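Local coordinates for endonuclease EndoMS (Thermococcus kodakarensis KOD1, PDB 5GKE) that recognises mismatched base pairs in double-stranded DNA and cleaves the DNA as a mismatch restriction endonuclease, at the interface of chains A and B. Numbering follows the deposited sequence. Chains: chain A/B, Endonuclease EndoMS.

Contact 1 and contact 2 belong to one two-fold symmetric interface between the two EndoMS chains, and the centres of their C-alpha atoms lie about 21 Å apart. Strand 52-58 of chain A runs into both, giving A:Ile57 to contact 1 and A:Arg54 to contact 2, while the same strand of chain B supplies B:Val55 to contact 1. The first is a largely apolar patch built on one stacked pair of phenylalanines, the second a charged and hydrogen-bonded cluster. Because each has its twin with the chains exchanged, the pair recurs, and together they probably hold the N-terminal domains in a fixed register within the dimer.

Contact 1: the interface of chains A and B. Residues chain A 6, 30, 32, 57, 116, 118; chain B 34, 55.
The rings of A:Phe118 and B:Phe34 lie face to face, their planes only 7° apart and their centroids separated by 4.6 Å. The two side chains run past one another in opposite directions, which displaces each ring from the other's centre: CB of B:Phe34 sits over the face of A:Phe118, 3.5 Å from its CE2, and CB of A:Phe118 returns the arrangement over the rim of the B:Phe34 ring. With CG anti to the backbone N (chi1 179°), A:Phe118 reaches forward from strand 114-118 to lay its ring along the partner. B:Val55 comes to the edge of that same ring, in its plane, where its CG2 branch meets CD2 of A:Phe118 at 3.7 Å. This methyl is shared, for CE of A:Met30, brought round by a bend at chi3 (-94°), touches it as well. The far end of the B:Phe34 ring points between two hydroxyl side chains of chain A; CZ lies 3.6 Å from OG1 of A:Thr32, which approaches from the opposite direction. CB of A:Ser116 stands at the ring's edge, in plane, and CG2 of A:Val6 packs obliquely against CD1. A leucine in place of B:Phe34 would probably lose the parallel ring stack and leave a gap beside A:Thr32 and A:Ser116, although its CB could still cover part of the A:Phe118 face. This mostly apolar packing is likely to contribute to the pairing of the N-terminal domains. The A:Ser116 hydroxyl is oriented within its own chain, OG donating a 3.2 Å hydrogen bond to the backbone O of A:Thr32.

Contact 2: the interface of chains A and B. Residues chain A 49-52, 54, 68; chain B 122, 124.
A:Gly50, extended at the end of strand 46-50 (psi 178°), presents its N and CA to B:Glu124 while its carbonyl O turns toward the A:Arg54 guanidinium. The B:Glu124 chain bends at chi2 (66°) and lays CG against this glycine. A:Arg54 crosses B:Asp122 at about a right angle and grips it side-on: NE gives a salt-bridging hydrogen bond of 2.7 Å to OD1, and NH2 bonds to OD2 on the syn side. The guanidinium and carboxylate planes are 53° apart, and NE meets OD1 from above the carboxylate plane, while OD1 lies in the guanidinium plane. From the opposite face, NE2 of the A:Gln68 amide donates to the same OD1 at 2.8 Å. OD2 is also doubly held, since the backbone N of B:Glu124 reaches it on the anti side at 3.0 Å; this N and NH2 are both tilted out of the carboxylate plane, toward opposite faces. NH2 serves both partners: with NH1 it also bonds O of A:Gly50, NH1 at 2.8 Å, which holds the guanidinium end-on within chain A. CA of A:Gly52 and CD2 of A:Leu49 cover its two faces, 3.4 Å above and below the plane, and should limit its rotation. The donors on both oxygens would be expected to favour an ionised B:Asp122. The site joins the turn between strands 46-50 and 52-58 of one subunit, with A:Gln68 just past strand 64-67, to the loop following strand 114-118 of the other.

Contact 1: the interface of chains A and B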
ATOM      1  N   VAL A   6      -8.862 -28.396  -7.143  1.00 27.26           N
ATOM      2  CA  VAL A   6      -7.423 -28.264  -6.926  1.00 27.60           C
ATOM      3  C   VAL A   6      -6.610 -29.363  -7.600  1.00 26.89           C
ATOM      4  O   VAL A   6      -6.964 -30.524  -7.556  1.00 41.71           O
ATOM      5  CB  VAL A   6      -7.073 -28.266  -5.397  1.00 36.70           C
ATOM      6  CG1 VAL A   6      -5.553 -28.236  -5.156  1.00 18.51           C
ATOM      7  CG2 VAL A   6      -7.737 -27.107  -4.695  1.00 34.97           C
ATOM      8  N   MET A  30      -6.332 -20.037 -10.177  1.00 32.42           N
ATOM      9  CA  MET A  30      -5.200 -19.466  -9.478  1.00 34.05           C
ATOM     10  C   MET A  30      -4.001 -20.388  -9.537  1.00 28.03           C
ATOM     11  O   MET A  30      -4.100 -21.592  -9.293  1.00 35.93           O
ATOM     12  CB  MET A  30      -5.564 -19.139  -8.038  1.00 31.10           C
ATOM     13  CG  MET A  30      -6.333 -17.848  -7.953  1.00 40.55           C
ATOM     14  SD  MET A  30      -6.209 -17.089  -6.340  1.00 65.04           S
ATOM     15  CE  MET A  30      -7.684 -17.750  -5.608  1.00 30.60           C
ATOM     16  N   THR A  32      -0.394 -21.318  -8.018  1.00 24.79           N
ATOM     17  CA  THR A  32       0.495 -21.167  -6.884  1.00 28.30           C
ATOM     18  C   THR A  32       1.708 -22.052  -7.085  1.00 31.05           C
ATOM     19  O   THR A  32       1.577 -23.221  -7.421  1.00 34.66           O
ATOM     20  CB  THR A  32      -0.199 -21.514  -5.551  1.00 31.56           C
ATOM     21  OG1 THR A  32      -1.324 -20.656  -5.366  1.00 28.87           O
ATOM     22  CG2 THR A  32       0.747 -21.313  -4.386  1.00 30.89           C
ATOM     23  N   ILE A  57       2.396 -16.395  -6.743  1.00 25.93           N
ATOM     24  CA  ILE A  57       0.976 -16.481  -7.059  1.00 24.10           C
ATOM     25  C   ILE A  57       0.649 -15.701  -8.313  1.00 30.53           C
ATOM     26  O   ILE A  57       1.076 -14.557  -8.469  1.00 37.86           O
ATOM     27  CB  ILE A  57       0.106 -15.968  -5.910  1.00 24.06           C
ATOM     28  CG1 ILE A  57       0.210 -16.914  -4.711  1.00 35.20           C
ATOM     29  CG2 ILE A  57      -1.352 -15.824  -6.344  1.00 17.93           C
ATOM     30  CD1 ILE A  57      -0.558 -16.434  -3.524  1.00 35.07           C
ATOM     31  N   SER A 116       0.537 -25.716  -8.341  1.00 31.50           N
ATOM     32  CA  SER A 116      -0.848 -26.035  -8.054  1.00 33.73           C
ATOM     33  C   SER A 116      -1.793 -25.142  -8.819  1.00 36.93           C
ATOM     34  O   SER A 116      -1.507 -23.964  -9.083  1.00 32.13           O
ATOM     35  CB  SER A 116      -1.135 -25.913  -6.553  1.00 33.96           C
ATOM     36  OG  SER A 116      -1.049 -24.553  -6.142  1.00 51.95           O
ATOM     37  N   PHE A 118      -5.693 -23.822  -8.666  1.00 34.41           N
ATOM     38  CA  PHE A 118      -6.816 -23.709  -7.765  1.00 29.08           C
ATOM     39  C   PHE A 118      -7.945 -23.023  -8.510  1.00 33.09           C
ATOM     40  O   PHE A 118      -7.887 -21.826  -8.770  1.00 26.69           O
ATOM     41  CB  PHE A 118      -6.395 -22.935  -6.506  1.00 32.07           C
ATOM     42  CG  PHE A 118      -7.498 -22.730  -5.488  1.00 32.16           C
ATOM     43  CD1 PHE A 118      -8.605 -23.551  -5.447  1.00 31.52           C
ATOM     44  CD2 PHE A 118      -7.408 -21.699  -4.562  1.00 33.33           C
ATOM     45  CE1 PHE A 118      -9.597 -23.342  -4.503  1.00 32.52           C
ATOM     46  CE2 PHE A 118      -8.395 -21.496  -3.626  1.00 34.10           C
ATOM     47  CZ  PHE A 118      -9.486 -22.316  -3.594  1.00 28.04           C
TER
ATOM     48  N   PHE B  34      -5.857 -23.710   0.576  1.00 26.96           N
ATOM     49  CA  PHE B  34      -6.944 -23.315  -0.302  1.00 25.46           C
ATOM     50  C   PHE B  34      -8.226 -23.771   0.369  1.00 22.64           C
ATOM     51  O   PHE B  34      -8.360 -24.941   0.740  1.00 30.99           O
ATOM     52  CB  PHE B  34      -6.831 -23.920  -1.715  1.00 26.69           C
ATOM     53  CG  PHE B  34      -5.495 -23.713  -2.401  1.00 33.84           C
ATOM     54  CD1 PHE B  34      -5.067 -24.626  -3.367  1.00 28.08           C
ATOM     55  CD2 PHE B  34      -4.688 -22.613  -2.125  1.00 32.22           C
ATOM     56  CE1 PHE B  34      -3.849 -24.470  -4.017  1.00 27.94           C
ATOM     57  CE2 PHE B  34      -3.456 -22.443  -2.782  1.00 24.63           C
ATOM     58  CZ  PHE B  34      -3.039 -23.360  -3.725  1.00 29.00           C
ATOM     59  N   VAL B  55      -7.212 -18.100  -1.153  1.00 34.11           N
ATOM     60  CA  VAL B  55      -5.911 -18.619  -0.771  1.00 24.82           C
ATOM     61  C   VAL B  55      -5.504 -17.973   0.536  1.00 31.03           C
ATOM     62  O   VAL B  55      -5.626 -16.762   0.703  1.00 36.41           O
ATOM     63  CB  VAL B  55      -4.855 -18.348  -1.844  1.00 18.24           C
ATOM     64  CG1 VAL B  55      -3.477 -18.759  -1.355  1.00 20.49           C
ATOM     65  CG2 VAL B  55      -5.219 -19.065  -3.112  1.00 23.18           C
TER

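Contact 2: the interface of chains A and B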
ATOM      1  N   LEU A  49      16.684  -9.963  -7.220  1.00 35.90           N
ATOM      2  CA  LEU A  49      16.600 -10.836  -6.065  1.00 34.35           C
ATOM      3  C   LEU A  49      17.302 -12.155  -6.380  1.00 39.51           C
ATOM      4  O   LEU A  49      16.941 -12.834  -7.346  1.00 42.58           O
ATOM      5  CB  LEU A  49      15.132 -11.062  -5.677  1.00 30.00           C
ATOM      6  CG  LEU A  49      14.876 -11.786  -4.361  1.00 32.20           C
ATOM      7  CD1 LEU A  49      15.488 -11.005  -3.212  1.00 33.33           C
ATOM      8  CD2 LEU A  49      13.376 -12.028  -4.142  1.00 30.71           C
ATOM      9  N   GLY A  50      18.303 -12.514  -5.575  1.00 41.04           N
ATOM     10  CA  GLY A  50      19.026 -13.769  -5.763  1.00 31.81           C
ATOM     11  C   GLY A  50      18.269 -15.022  -5.325  1.00 40.36           C
ATOM     12  O   GLY A  50      17.149 -14.930  -4.796  1.00 34.08           O
ATOM     13  N   SER A  51      18.897 -16.185  -5.532  1.00 38.70           N
ATOM     14  CA  SER A  51      18.290 -17.501  -5.272  1.00 35.49           C
ATOM     15  C   SER A  51      17.735 -17.641  -3.874  1.00 27.11           C
ATOM     16  O   SER A  51      18.433 -17.407  -2.893  1.00 40.70           O
ATOM     17  CB  SER A  51      19.301 -18.630  -5.493  1.00 39.37           C
ATOM     18  OG  SER A  51      19.600 -18.818  -6.862  1.00 66.10           O
ATOM     19  N   GLY A  52      16.482 -18.060  -3.793  1.00 32.79           N
ATOM     20  CA  GLY A  52      15.809 -18.223  -2.519  1.00 31.35           C
ATOM     21  C   GLY A  52      14.444 -18.846  -2.736  1.00 42.83           C
ATOM     22  O   GLY A  52      13.893 -18.809  -3.845  1.00 30.76           O
ATOM     23  N   ARG A  54      10.499 -19.059  -2.445  1.00 35.24           N
ATOM     24  CA  ARG A  54       9.367 -18.157  -2.321  1.00 29.03           C
ATOM     25  C   ARG A  54       8.072 -18.821  -2.755  1.00 25.15           C
ATOM     26  O   ARG A  54       8.066 -19.817  -3.474  1.00 25.28           O
ATOM     27  CB  ARG A  54       9.593 -16.872  -3.151  1.00 31.75           C
ATOM     28  CG  ARG A  54      10.675 -15.962  -2.611  1.00 25.60           C
ATOM     29  CD  ARG A  54      11.930 -16.018  -3.467  1.00 28.72           C
ATOM     30  NE  ARG A  54      13.104 -15.543  -2.740  1.00 26.86           N
ATOM     31  CZ  ARG A  54      14.276 -15.254  -3.300  1.00 35.41           C
ATOM     32  NH1 ARG A  54      14.421 -15.362  -4.614  1.00 24.29           N
ATOM     33  NH2 ARG A  54      15.298 -14.835  -2.550  1.00 26.34           N
ATOM     34  N   GLN A  68       8.229 -13.689   0.098  1.00 30.43           N
ATOM     35  CA  GLN A  68       9.218 -14.318   0.947  1.00 24.52           C
ATOM     36  C   GLN A  68       8.543 -14.745   2.243  1.00 25.38           C
ATOM     37  O   GLN A  68       7.349 -14.502   2.422  1.00 23.32           O
ATOM     38  CB  GLN A  68      10.369 -13.375   1.202  1.00 19.68           C
ATOM     39  CG  GLN A  68      10.993 -12.932  -0.073  1.00 27.19           C
ATOM     40  CD  GLN A  68      12.172 -12.022   0.148  1.00 31.48           C
ATOM     41  OE1 GLN A  68      12.015 -10.872   0.572  1.00 38.02           O
ATOM     42  NE2 GLN A  68      13.367 -12.526  -0.149  1.00 26.11           N
TER
ATOM     43  N   ASP B 122      15.430 -18.851   2.551  1.00 43.51           N
ATOM     44  CA  ASP B 122      15.754 -17.642   1.794  1.00 32.44           C
ATOM     45  C   ASP B 122      16.704 -16.743   2.585  1.00 45.01           C
ATOM     46  O   ASP B 122      16.312 -16.188   3.611  1.00 39.65           O
ATOM     47  CB  ASP B 122      14.448 -16.891   1.464  1.00 35.76           C
ATOM     48  CG  ASP B 122      14.616 -15.815   0.395  1.00 43.11           C
ATOM     49  OD1 ASP B 122      13.570 -15.354  -0.102  1.00 42.59           O
ATOM     50  OD2 ASP B 122      15.756 -15.422   0.044  1.00 38.88           O
ATOM     51  N   GLU B 124      18.356 -14.209   0.958  1.00 40.88           N
ATOM     52  CA  GLU B 124      18.591 -13.112   0.046  1.00 37.05           C
ATOM     53  C   GLU B 124      17.663 -11.894   0.280  1.00 43.74           C
ATOM     54  O   GLU B 124      16.520 -12.041   0.699  1.00 49.64           O
ATOM     55  CB  GLU B 124      18.465 -13.642  -1.377  1.00 35.43           C
ATOM     56  CG  GLU B 124      19.362 -12.934  -2.376  1.00 59.49           C
ATOM     57  CD  GLU B 124      20.837 -13.173  -2.120  1.00 66.69           C
ATOM     58  OE1 GLU B 124      21.595 -12.178  -2.016  1.00 62.11           O
ATOM     59  OE2 GLU B 124      21.234 -14.357  -2.037  1.00 57.83           O
TER